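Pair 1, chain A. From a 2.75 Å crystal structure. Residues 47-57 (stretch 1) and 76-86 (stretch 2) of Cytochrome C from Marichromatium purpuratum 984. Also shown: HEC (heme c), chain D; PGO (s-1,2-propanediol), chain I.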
# COMPACT_ATOMS: atom_id res chain seq x y z
N TYR A 47 4.54 -39.22 28.88
CA TYR A 47 3.63 -39.64 27.83
C TYR A 47 3.60 -41.16 27.75
O TYR A 47 2.52 -41.76 27.73
CB TYR A 47 4.02 -39.03 26.49
CG TYR A 47 3.16 -39.54 25.36
CD1 TYR A 47 1.89 -39.02 25.12
CD2 TYR A 47 3.61 -40.58 24.55
CE1 TYR A 47 1.08 -39.53 24.06
CE2 TYR A 47 2.82 -41.09 23.54
CZ TYR A 47 1.56 -40.57 23.31
OH TYR A 47 0.83 -41.13 22.30
N LEU A 48 4.77 -41.79 27.75
CA LEU A 48 4.82 -43.25 27.69
C LEU A 48 4.02 -43.85 28.84
O LEU A 48 3.17 -44.73 28.64
CB LEU A 48 6.27 -43.71 27.75
CG LEU A 48 7.17 -43.36 26.57
CD1 LEU A 48 8.68 -43.65 26.90
CD2 LEU A 48 6.68 -44.10 25.30
N ALA A 49 4.24 -43.35 30.04
CA ALA A 49 3.52 -43.88 31.18
C ALA A 49 2.03 -43.66 31.05
O ALA A 49 1.23 -44.52 31.44
CB ALA A 49 4.05 -43.23 32.44
N THR A 50 1.61 -42.49 30.58
CA THR A 50 0.19 -42.24 30.38
C THR A 50 -0.39 -43.21 29.36
O THR A 50 -1.51 -43.71 29.53
CB THR A 50 -0.05 -40.79 29.93
OG1 THR A 50 0.23 -39.92 31.02
CG2 THR A 50 -1.49 -40.55 29.48
N GLN A 51 0.36 -43.53 28.32
CA GLN A 51 -0.15 -44.44 27.31
C GLN A 51 -0.26 -45.86 27.86
O GLN A 51 -1.21 -46.58 27.54
CB GLN A 51 0.72 -44.40 26.04
CG GLN A 51 0.64 -43.07 25.25
CD GLN A 51 -0.77 -42.55 25.15
OE1 GLN A 51 -1.68 -43.28 24.74
NE2 GLN A 51 -0.97 -41.30 25.59
N ILE A 52 0.72 -46.30 28.64
CA ILE A 52 0.60 -47.61 29.28
C ILE A 52 -0.65 -47.64 30.15
O ILE A 52 -1.42 -48.60 30.14
CB ILE A 52 1.89 -47.94 30.06
CG1 ILE A 52 3.01 -48.27 29.06
CG2 ILE A 52 1.70 -49.13 30.95
CD1 ILE A 52 4.42 -48.20 29.62
N GLU A 53 -0.90 -46.56 30.87
CA GLU A 53 -2.08 -46.52 31.71
C GLU A 53 -3.35 -46.40 30.89
O GLU A 53 -4.41 -46.86 31.34
CB GLU A 53 -1.96 -45.37 32.73
CG GLU A 53 -1.07 -45.73 33.93
CD GLU A 53 -0.58 -44.51 34.76
OE1 GLU A 53 -1.03 -43.36 34.51
OE2 GLU A 53 0.27 -44.71 35.68
N ARG A 54 -3.27 -45.80 29.69
CA ARG A 54 -4.46 -45.77 28.83
C ARG A 54 -4.87 -47.18 28.44
O ARG A 54 -6.06 -47.52 28.45
CB ARG A 54 -4.22 -44.96 27.56
CG ARG A 54 -4.15 -43.47 27.74
CD ARG A 54 -4.86 -42.70 26.65
NE ARG A 54 -4.39 -41.32 26.64
CZ ARG A 54 -4.78 -40.42 27.54
NH1 ARG A 54 -5.63 -40.72 28.51
NH2 ARG A 54 -4.29 -39.20 27.47
N PHE A 55 -3.88 -48.01 28.07
CA PHE A 55 -4.14 -49.40 27.75
C PHE A 55 -4.82 -50.09 28.94
O PHE A 55 -5.81 -50.81 28.78
CB PHE A 55 -2.83 -50.10 27.43
CG PHE A 55 -2.33 -49.91 26.03
CD1 PHE A 55 -2.93 -50.56 24.98
CD2 PHE A 55 -1.21 -49.14 25.78
CE1 PHE A 55 -2.45 -50.41 23.71
CE2 PHE A 55 -0.73 -48.97 24.50
CZ PHE A 55 -1.35 -49.59 23.47
N ARG A 56 -4.30 -49.85 30.14
CA ARG A 56 -4.81 -50.49 31.35
C ARG A 56 -6.22 -50.06 31.70
O ARG A 56 -6.98 -50.84 32.28
CB ARG A 56 -3.85 -50.19 32.50
CG ARG A 56 -2.55 -50.95 32.31
CD ARG A 56 -1.44 -50.32 33.05
NE ARG A 56 -1.48 -50.44 34.51
CZ ARG A 56 -0.90 -51.42 35.19
NH1 ARG A 56 -0.28 -52.39 34.54
NH2 ARG A 56 -0.91 -51.43 36.51
N ALA A 57 -6.57 -48.82 31.38
CA ALA A 57 -7.87 -48.22 31.64
C ALA A 57 -8.92 -48.53 30.56
O ALA A 57 -10.11 -48.24 30.76
CB ALA A 57 -7.69 -46.71 31.77
N ASP A 76 7.50 -50.92 37.56
CA ASP A 76 7.97 -51.32 36.23
C ASP A 76 7.63 -50.25 35.17
O ASP A 76 8.44 -49.93 34.30
CB ASP A 76 7.35 -52.67 35.84
CG ASP A 76 8.03 -53.89 36.54
OD1 ASP A 76 9.21 -53.79 36.95
OD2 ASP A 76 7.38 -54.97 36.66
N ILE A 77 6.40 -49.73 35.21
CA ILE A 77 5.95 -48.68 34.29
C ILE A 77 6.90 -47.49 34.34
O ILE A 77 7.47 -47.06 33.33
CB ILE A 77 4.50 -48.26 34.64
CG1 ILE A 77 3.50 -49.36 34.27
CG2 ILE A 77 4.08 -47.03 33.93
CD1 ILE A 77 2.11 -49.14 34.81
N ALA A 78 7.11 -46.94 35.54
CA ALA A 78 7.99 -45.79 35.66
C ALA A 78 9.42 -46.10 35.17
O ALA A 78 10.05 -45.26 34.53
CB ALA A 78 7.98 -45.35 37.09
N ALA A 79 9.92 -47.31 35.40
CA ALA A 79 11.28 -47.60 34.96
C ALA A 79 11.39 -47.61 33.45
O ALA A 79 12.32 -46.99 32.91
CB ALA A 79 11.74 -48.96 35.49
N VAL A 80 10.49 -48.31 32.75
CA VAL A 80 10.59 -48.37 31.28
C VAL A 80 10.29 -47.02 30.68
O VAL A 80 10.84 -46.67 29.64
CB VAL A 80 9.70 -49.44 30.61
CG1 VAL A 80 10.21 -50.82 30.90
CG2 VAL A 80 8.23 -49.29 31.01
N SER A 81 9.38 -46.24 31.27
CA SER A 81 9.15 -44.90 30.75
C SER A 81 10.44 -44.08 30.79
O SER A 81 10.81 -43.45 29.80
CB SER A 81 8.03 -44.23 31.53
OG SER A 81 6.86 -45.03 31.52
N ALA A 82 11.17 -44.11 31.92
CA ALA A 82 12.43 -43.37 32.02
C ALA A 82 13.49 -43.93 31.09
O ALA A 82 14.32 -43.18 30.56
CB ALA A 82 12.94 -43.40 33.44
N TYR A 83 13.51 -45.25 30.89
CA TYR A 83 14.52 -45.83 30.01
C TYR A 83 14.33 -45.38 28.57
O TYR A 83 15.26 -44.89 27.93
CB TYR A 83 14.49 -47.36 30.09
CG TYR A 83 15.32 -48.03 29.02
CD1 TYR A 83 16.67 -48.23 29.19
CD2 TYR A 83 14.75 -48.46 27.85
CE1 TYR A 83 17.44 -48.84 28.19
CE2 TYR A 83 15.51 -49.09 26.85
CZ TYR A 83 16.86 -49.27 27.03
OH TYR A 83 17.62 -49.89 26.04
N TYR A 84 13.11 -45.50 28.04
CA TYR A 84 12.88 -45.16 26.64
C TYR A 84 12.97 -43.66 26.42
O TYR A 84 13.33 -43.22 25.32
CB TYR A 84 11.52 -45.72 26.15
CG TYR A 84 11.61 -47.18 25.76
CD1 TYR A 84 12.40 -47.55 24.69
CD2 TYR A 84 10.96 -48.17 26.46
CE1 TYR A 84 12.54 -48.87 24.32
CE2 TYR A 84 11.08 -49.52 26.09
CZ TYR A 84 11.88 -49.84 25.02
OH TYR A 84 12.07 -51.14 24.59
N GLY A 85 12.68 -42.88 27.46
CA GLY A 85 12.77 -41.43 27.36
C GLY A 85 14.19 -40.93 27.34
O GLY A 85 14.46 -39.84 26.81
N ALA A 86 15.12 -41.70 27.92
CA ALA A 86 16.52 -41.33 27.90
C ALA A 86 17.24 -41.73 26.62
O ALA A 86 18.32 -41.21 26.36
CB ALA A 86 17.25 -41.98 29.06
FE HEC D . -2.55 -35.22 17.16
CHA HEC D . -1.69 -37.69 19.46
CHB HEC D . -1.88 -37.44 14.54
CHC HEC D . -3.27 -32.71 14.85
CHD HEC D . -3.50 -33.11 19.77
NA HEC D . -1.90 -37.20 17.04
C1A HEC D . -1.61 -38.00 18.06
C2A HEC D . -1.19 -39.35 17.65
C3A HEC D . -1.26 -39.29 16.18
C4A HEC D . -1.71 -37.90 15.92
CMA HEC D . -0.94 -40.40 15.22
CAA HEC D . -0.78 -40.54 18.48
CBA HEC D . 0.73 -40.52 18.69
CGA HEC D . 1.19 -41.73 19.46
O1A HEC D . 2.36 -41.75 19.89
O2A HEC D . 0.38 -42.67 19.63
NB HEC D . -2.57 -35.10 15.08
C1B HEC D . -2.27 -36.07 14.22
C2B HEC D . -2.39 -35.64 12.80
C3B HEC D . -2.82 -34.24 12.90
C4B HEC D . -2.90 -34.03 14.35
CMB HEC D . -2.13 -36.48 11.57
CAB HEC D . -3.09 -33.24 11.82
CBB HEC D . -4.13 -33.77 10.88
NC HEC D . -3.25 -33.26 17.28
C1C HEC D . -3.44 -32.43 16.27
C2C HEC D . -3.92 -31.10 16.69
C3C HEC D . -4.01 -31.20 18.15
C4C HEC D . -3.57 -32.60 18.39
CMC HEC D . -4.24 -29.95 15.78
CAC HEC D . -4.38 -30.18 19.20
CBC HEC D . -5.54 -29.26 18.94
ND HEC D . -2.59 -35.37 19.24
C1D HEC D . -3.01 -34.45 20.09
C2D HEC D . -2.91 -34.88 21.50
C3D HEC D . -2.38 -36.22 21.43
C4D HEC D . -2.21 -36.42 19.97
CMD HEC D . -3.29 -34.13 22.71
CAD HEC D . -2.07 -37.14 22.59
CBD HEC D . -3.24 -38.09 22.87
CGD HEC D . -3.08 -38.82 24.19
O1D HEC D . -3.38 -40.03 24.18
O2D HEC D . -2.66 -38.21 25.21
C1 PGO I . -5.40 -38.11 31.77
C2 PGO I . -5.07 -37.09 30.67
C3 PGO I . -6.18 -37.08 29.59
O1 PGO I . -6.37 -39.06 31.24
O2 PGO I . -3.77 -37.32 30.06

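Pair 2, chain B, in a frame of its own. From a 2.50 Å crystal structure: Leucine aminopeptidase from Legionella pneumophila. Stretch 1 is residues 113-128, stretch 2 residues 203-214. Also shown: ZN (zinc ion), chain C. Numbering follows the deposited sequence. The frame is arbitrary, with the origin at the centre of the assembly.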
# COMPACT_ATOMS: atom_id res chain seq x y z
N LYS B 113 4.30 16.92 12.49
CA LYS B 113 4.43 15.54 12.93
C LYS B 113 4.58 14.65 11.70
O LYS B 113 5.38 13.70 11.70
CB LYS B 113 3.20 15.14 13.74
CG LYS B 113 3.12 15.69 15.17
CD LYS B 113 3.63 14.76 16.25
CE LYS B 113 3.34 15.36 17.62
NZ LYS B 113 3.52 14.36 18.70
N ILE B 114 3.82 14.98 10.64
CA ILE B 114 3.99 14.34 9.34
C ILE B 114 5.44 14.43 8.86
O ILE B 114 6.07 13.42 8.55
CB ILE B 114 3.09 14.95 8.24
CG1 ILE B 114 1.60 14.77 8.54
CG2 ILE B 114 3.36 14.31 6.89
CD1 ILE B 114 0.70 15.28 7.42
N TRP B 115 5.95 15.66 8.79
CA TRP B 115 7.29 15.90 8.27
C TRP B 115 8.33 15.15 9.08
O TRP B 115 9.24 14.56 8.50
CB TRP B 115 7.58 17.41 8.25
CG TRP B 115 8.80 17.78 7.47
CD1 TRP B 115 10.04 18.12 7.96
CD2 TRP B 115 8.93 17.76 6.04
NE1 TRP B 115 10.91 18.36 6.92
CE2 TRP B 115 10.26 18.14 5.73
CE3 TRP B 115 8.05 17.47 4.99
CZ2 TRP B 115 10.72 18.24 4.42
CZ3 TRP B 115 8.51 17.57 3.69
CH2 TRP B 115 9.83 17.95 3.41
N GLN B 116 8.17 15.13 10.40
CA GLN B 116 9.12 14.44 11.25
C GLN B 116 9.25 12.96 10.89
O GLN B 116 10.37 12.41 10.83
CB GLN B 116 8.74 14.58 12.71
CG GLN B 116 9.86 14.12 13.62
CD GLN B 116 9.63 14.48 15.07
OE1 GLN B 116 8.67 15.19 15.39
NE2 GLN B 116 10.52 14.04 15.94
N THR B 117 8.11 12.32 10.60
CA THR B 117 8.09 10.91 10.21
C THR B 117 8.91 10.69 8.96
O THR B 117 9.76 9.79 8.91
CB THR B 117 6.66 10.38 9.96
OG1 THR B 117 5.90 10.44 11.18
CG2 THR B 117 6.70 8.94 9.51
N ASN B 118 8.66 11.50 7.94
CA ASN B 118 9.46 11.41 6.73
C ASN B 118 10.94 11.58 7.00
O ASN B 118 11.76 10.86 6.43
CB ASN B 118 9.01 12.45 5.71
CG ASN B 118 7.71 12.07 5.06
OD1 ASN B 118 7.63 11.06 4.35
ND2 ASN B 118 6.68 12.87 5.30
N GLN B 119 11.29 12.52 7.87
CA GLN B 119 12.70 12.72 8.19
C GLN B 119 13.30 11.46 8.80
O GLN B 119 14.42 11.09 8.46
CB GLN B 119 12.89 13.90 9.15
CG GLN B 119 12.60 15.25 8.55
CD GLN B 119 12.75 16.37 9.56
OE1 GLN B 119 12.08 16.38 10.60
NE2 GLN B 119 13.64 17.32 9.27
N HIS B 120 12.55 10.76 9.65
CA HIS B 120 13.10 9.57 10.27
C HIS B 120 13.29 8.43 9.26
O HIS B 120 14.38 7.85 9.19
CB HIS B 120 12.22 9.10 11.43
CG HIS B 120 12.73 7.86 12.11
ND1 HIS B 120 13.79 7.88 12.99
CD2 HIS B 120 12.34 6.57 12.01
CE1 HIS B 120 14.02 6.65 13.42
NE2 HIS B 120 13.15 5.84 12.84
N LEU B 121 12.27 8.12 8.47
CA LEU B 121 12.32 6.97 7.56
C LEU B 121 13.35 7.18 6.46
O LEU B 121 13.99 6.24 5.98
CB LEU B 121 10.96 6.70 6.92
CG LEU B 121 9.87 6.31 7.92
CD1 LEU B 121 8.52 6.21 7.23
CD2 LEU B 121 10.25 5.01 8.63
N THR B 122 13.44 8.43 6.01
CA THR B 122 14.31 8.77 4.92
C THR B 122 15.77 8.91 5.39
O THR B 122 16.68 9.03 4.57
CB THR B 122 13.83 10.06 4.26
OG1 THR B 122 14.24 10.06 2.89
CG2 THR B 122 14.42 11.28 4.98
N SER B 123 15.99 8.89 6.70
CA SER B 123 17.35 8.97 7.22
C SER B 123 18.04 7.60 7.16
O SER B 123 19.27 7.52 7.19
CB SER B 123 17.37 9.54 8.64
OG SER B 123 17.04 8.55 9.60
N TYR B 124 17.25 6.52 7.11
CA TYR B 124 17.81 5.18 6.88
C TYR B 124 18.54 5.13 5.55
O TYR B 124 18.12 5.78 4.58
CB TYR B 124 16.73 4.10 6.89
CG TYR B 124 16.05 3.85 8.21
CD1 TYR B 124 16.71 3.18 9.24
CD2 TYR B 124 14.74 4.25 8.42
CE1 TYR B 124 16.07 2.93 10.45
CE2 TYR B 124 14.09 4.01 9.61
CZ TYR B 124 14.75 3.35 10.63
OH TYR B 124 14.10 3.12 11.82
N ILE B 125 19.63 4.38 5.49
CA ILE B 125 20.35 4.21 4.23
C ILE B 125 19.41 3.62 3.16
O ILE B 125 19.36 4.09 2.02
CB ILE B 125 21.63 3.32 4.41
CG1 ILE B 125 22.33 3.11 3.07
CG2 ILE B 125 21.30 2.00 5.10
CD1 ILE B 125 22.85 4.40 2.45
N ASN B 126 18.66 2.59 3.55
CA ASN B 126 17.53 2.09 2.78
C ASN B 126 16.59 1.45 3.78
O ASN B 126 16.92 1.35 4.96
CB ASN B 126 17.98 1.09 1.72
CG ASN B 126 18.70 -0.14 2.31
OD1 ASN B 126 18.14 -0.86 3.14
ND2 ASN B 126 19.94 -0.37 1.88
N ARG B 127 15.40 1.05 3.33
CA ARG B 127 14.44 0.26 4.09
C ARG B 127 14.13 -1.05 3.34
O ARG B 127 12.97 -1.47 3.23
CB ARG B 127 13.16 1.06 4.33
CG ARG B 127 13.30 2.33 5.13
CD ARG B 127 11.98 3.10 5.17
NE ARG B 127 12.03 4.22 4.23
CZ ARG B 127 11.24 4.37 3.17
NH1 ARG B 127 10.30 3.49 2.90
NH2 ARG B 127 11.38 5.41 2.39
N SER B 128 15.17 -1.71 2.83
CA SER B 128 15.02 -2.92 2.03
C SER B 128 14.51 -4.13 2.81
O SER B 128 14.87 -4.31 3.97
CB SER B 128 16.35 -3.26 1.37
OG SER B 128 16.41 -4.63 1.03
N ASP B 203 9.38 9.83 -1.44
CA ASP B 203 8.04 9.75 -2.00
C ASP B 203 7.59 8.30 -2.08
O ASP B 203 6.46 7.98 -1.76
CB ASP B 203 7.96 10.36 -3.38
CG ASP B 203 6.54 10.48 -3.89
OD1 ASP B 203 5.67 10.78 -3.05
OD2 ASP B 203 6.29 10.28 -5.11
N ASP B 204 8.48 7.40 -2.51
CA ASP B 204 8.11 5.99 -2.60
C ASP B 204 8.06 5.42 -1.21
O ASP B 204 8.93 4.70 -0.74
CB ASP B 204 9.01 5.17 -3.48
CG ASP B 204 8.27 4.00 -4.07
OD1 ASP B 204 7.18 3.72 -3.55
OD2 ASP B 204 8.73 3.35 -5.02
N ASP B 205 7.01 5.94 -0.59
CA ASP B 205 6.27 5.59 0.58
C ASP B 205 6.78 5.76 1.97
O ASP B 205 6.16 5.26 2.90
CB ASP B 205 5.72 4.21 0.40
CG ASP B 205 4.24 4.30 0.14
OD1 ASP B 205 3.82 5.44 -0.18
OD2 ASP B 205 3.50 3.32 0.31
N SER B 206 7.82 6.55 2.14
CA SER B 206 7.90 7.23 3.42
C SER B 206 6.63 8.08 3.49
O SER B 206 5.91 8.07 4.50
CB SER B 206 9.14 8.11 3.53
OG SER B 206 9.21 8.66 4.83
N SER B 207 6.32 8.76 2.39
CA SER B 207 5.14 9.62 2.33
C SER B 207 3.87 8.89 2.78
O SER B 207 3.22 9.31 3.75
CB SER B 207 4.97 10.23 0.93
OG SER B 207 4.61 9.29 -0.07
N GLY B 208 3.53 7.80 2.08
CA GLY B 208 2.37 7.03 2.45
C GLY B 208 2.35 6.62 3.91
O GLY B 208 1.36 6.82 4.61
N ILE B 209 3.46 6.08 4.39
CA ILE B 209 3.59 5.72 5.80
C ILE B 209 3.33 6.92 6.71
O ILE B 209 2.57 6.83 7.67
CB ILE B 209 4.99 5.18 6.12
CG1 ILE B 209 5.20 3.80 5.50
CG2 ILE B 209 5.20 5.13 7.64
CD1 ILE B 209 4.35 2.73 6.14
N SER B 210 3.96 8.04 6.41
CA SER B 210 3.79 9.20 7.28
C SER B 210 2.33 9.63 7.34
O SER B 210 1.81 10.00 8.40
CB SER B 210 4.69 10.36 6.82
OG SER B 210 4.18 10.98 5.64
N VAL B 211 1.67 9.64 6.19
CA VAL B 211 0.28 10.06 6.13
C VAL B 211 -0.62 9.21 7.01
O VAL B 211 -1.46 9.74 7.73
CB VAL B 211 -0.21 10.06 4.68
CG1 VAL B 211 -1.75 10.15 4.60
CG2 VAL B 211 0.47 11.22 3.92
N GLU B 212 -0.44 7.90 6.97
CA GLU B 212 -1.31 7.03 7.75
C GLU B 212 -0.95 7.08 9.22
O GLU B 212 -1.83 6.89 10.07
CB GLU B 212 -1.31 5.59 7.21
CG GLU B 212 -0.06 4.78 7.44
CD GLU B 212 -0.23 3.31 7.03
OE1 GLU B 212 -1.39 2.84 6.89
OE2 GLU B 212 0.79 2.64 6.80
N LEU B 213 0.33 7.33 9.52
CA LEU B 213 0.73 7.47 10.92
C LEU B 213 0.05 8.68 11.53
O LEU B 213 -0.49 8.59 12.63
CB LEU B 213 2.24 7.60 11.07
CG LEU B 213 2.88 6.28 11.50
CD1 LEU B 213 4.38 6.40 11.51
CD2 LEU B 213 2.38 5.83 12.89
N GLU B 214 0.02 9.79 10.80
CA GLU B 214 -0.73 10.97 11.26
C GLU B 214 -2.24 10.70 11.38
O GLU B 214 -2.90 11.18 12.32
CB GLU B 214 -0.47 12.17 10.33
CG GLU B 214 -1.14 13.48 10.78
CD GLU B 214 -0.80 13.91 12.21
OE1 GLU B 214 0.19 13.40 12.80
OE2 GLU B 214 -1.53 14.77 12.76
ZN ZN C . 5.44 2.33 -3.89

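No hydrogen bond crosses between the helices of pair 1, whereas pair 2 places a polar cluster at the same spot. Ala A49 and Asn B118 occupy matching positions, as do Ile A77 and Ser B206, so a contact between two aliphatic side chains, Ala A49 CB to Ile A77 CG2 at 4.1 Å, is replaced by a hydrogen bond from Ser B206 OG to Asn B118 OD1 of 2.9 Å.

The framework is nearly identical. The helix axes cross at 137° in pair 1 and 139° in pair 2, closer to antiparallel than to perpendicular, and approach to 8.8 and 8.6 Å. Fourteen central residues superpose with an RMSD of 0.7 Å. At the tightest point Leu A48 faces Ser A81, with CA atoms 5.6 Å apart; the equivalent Thr B117 and Ser B210 have CA atoms 5.5 Å apart. Small residues suit such close backbones, and both pairs use serine on the second helix. Each serine also satisfies its hydroxyl within its own helix, but by different rotamers: Ser A81 (m) donates from OG to Ile A77 O at 2.8 Å, and Ser B210 (p) from OG to Ser B207 O at 2.7 Å. Ser B210 OG additionally accepts a weak bond from Asn B118 ND2, 3.2 Å away. The amide of Asn B118 thus links two serines one helical turn apart, something the methyl of Ala A49 cannot do.

The bulky Ile A77 fills the space in pair 1 with its longer branch: CG1 lies 3.8 Å from Ile A52 CG2, and CD1 lies over one face of the Arg A56 guanidinium, 3.8 Å from CZ. In pair 2 the small Ser B206 instead sits as a knob among Thr B117, Asn B118, Leu B121 and Thr B122, its OG 3.4 Å from Leu B121 CB. An arginine again covers this residue, but Arg B127 comes from the loop after the helix; its NH2 lies 3.7 Å from Ser B206 CB.

Apolar packing persists one turn along. Ile A52 and Leu B121 match, as do Val A80 and Ile B209; Ile A52 CD1 meets Val A80 CG2 at 4.2 Å, and Leu B121 CD1 meets Ile B209 CG2 at 3.5 Å. At the other end, Leu A48 CD1 reaches Tyr A84 CB at 3.6 Å and passes 4.1 Å from Gly A85 N. The shorter Thr B117 touches Leu B213, CG2 to CD1, at 4.0 Å, while Glu B214, matching Gly A85, lays its CG 3.8 Å from Ile B114 CG1.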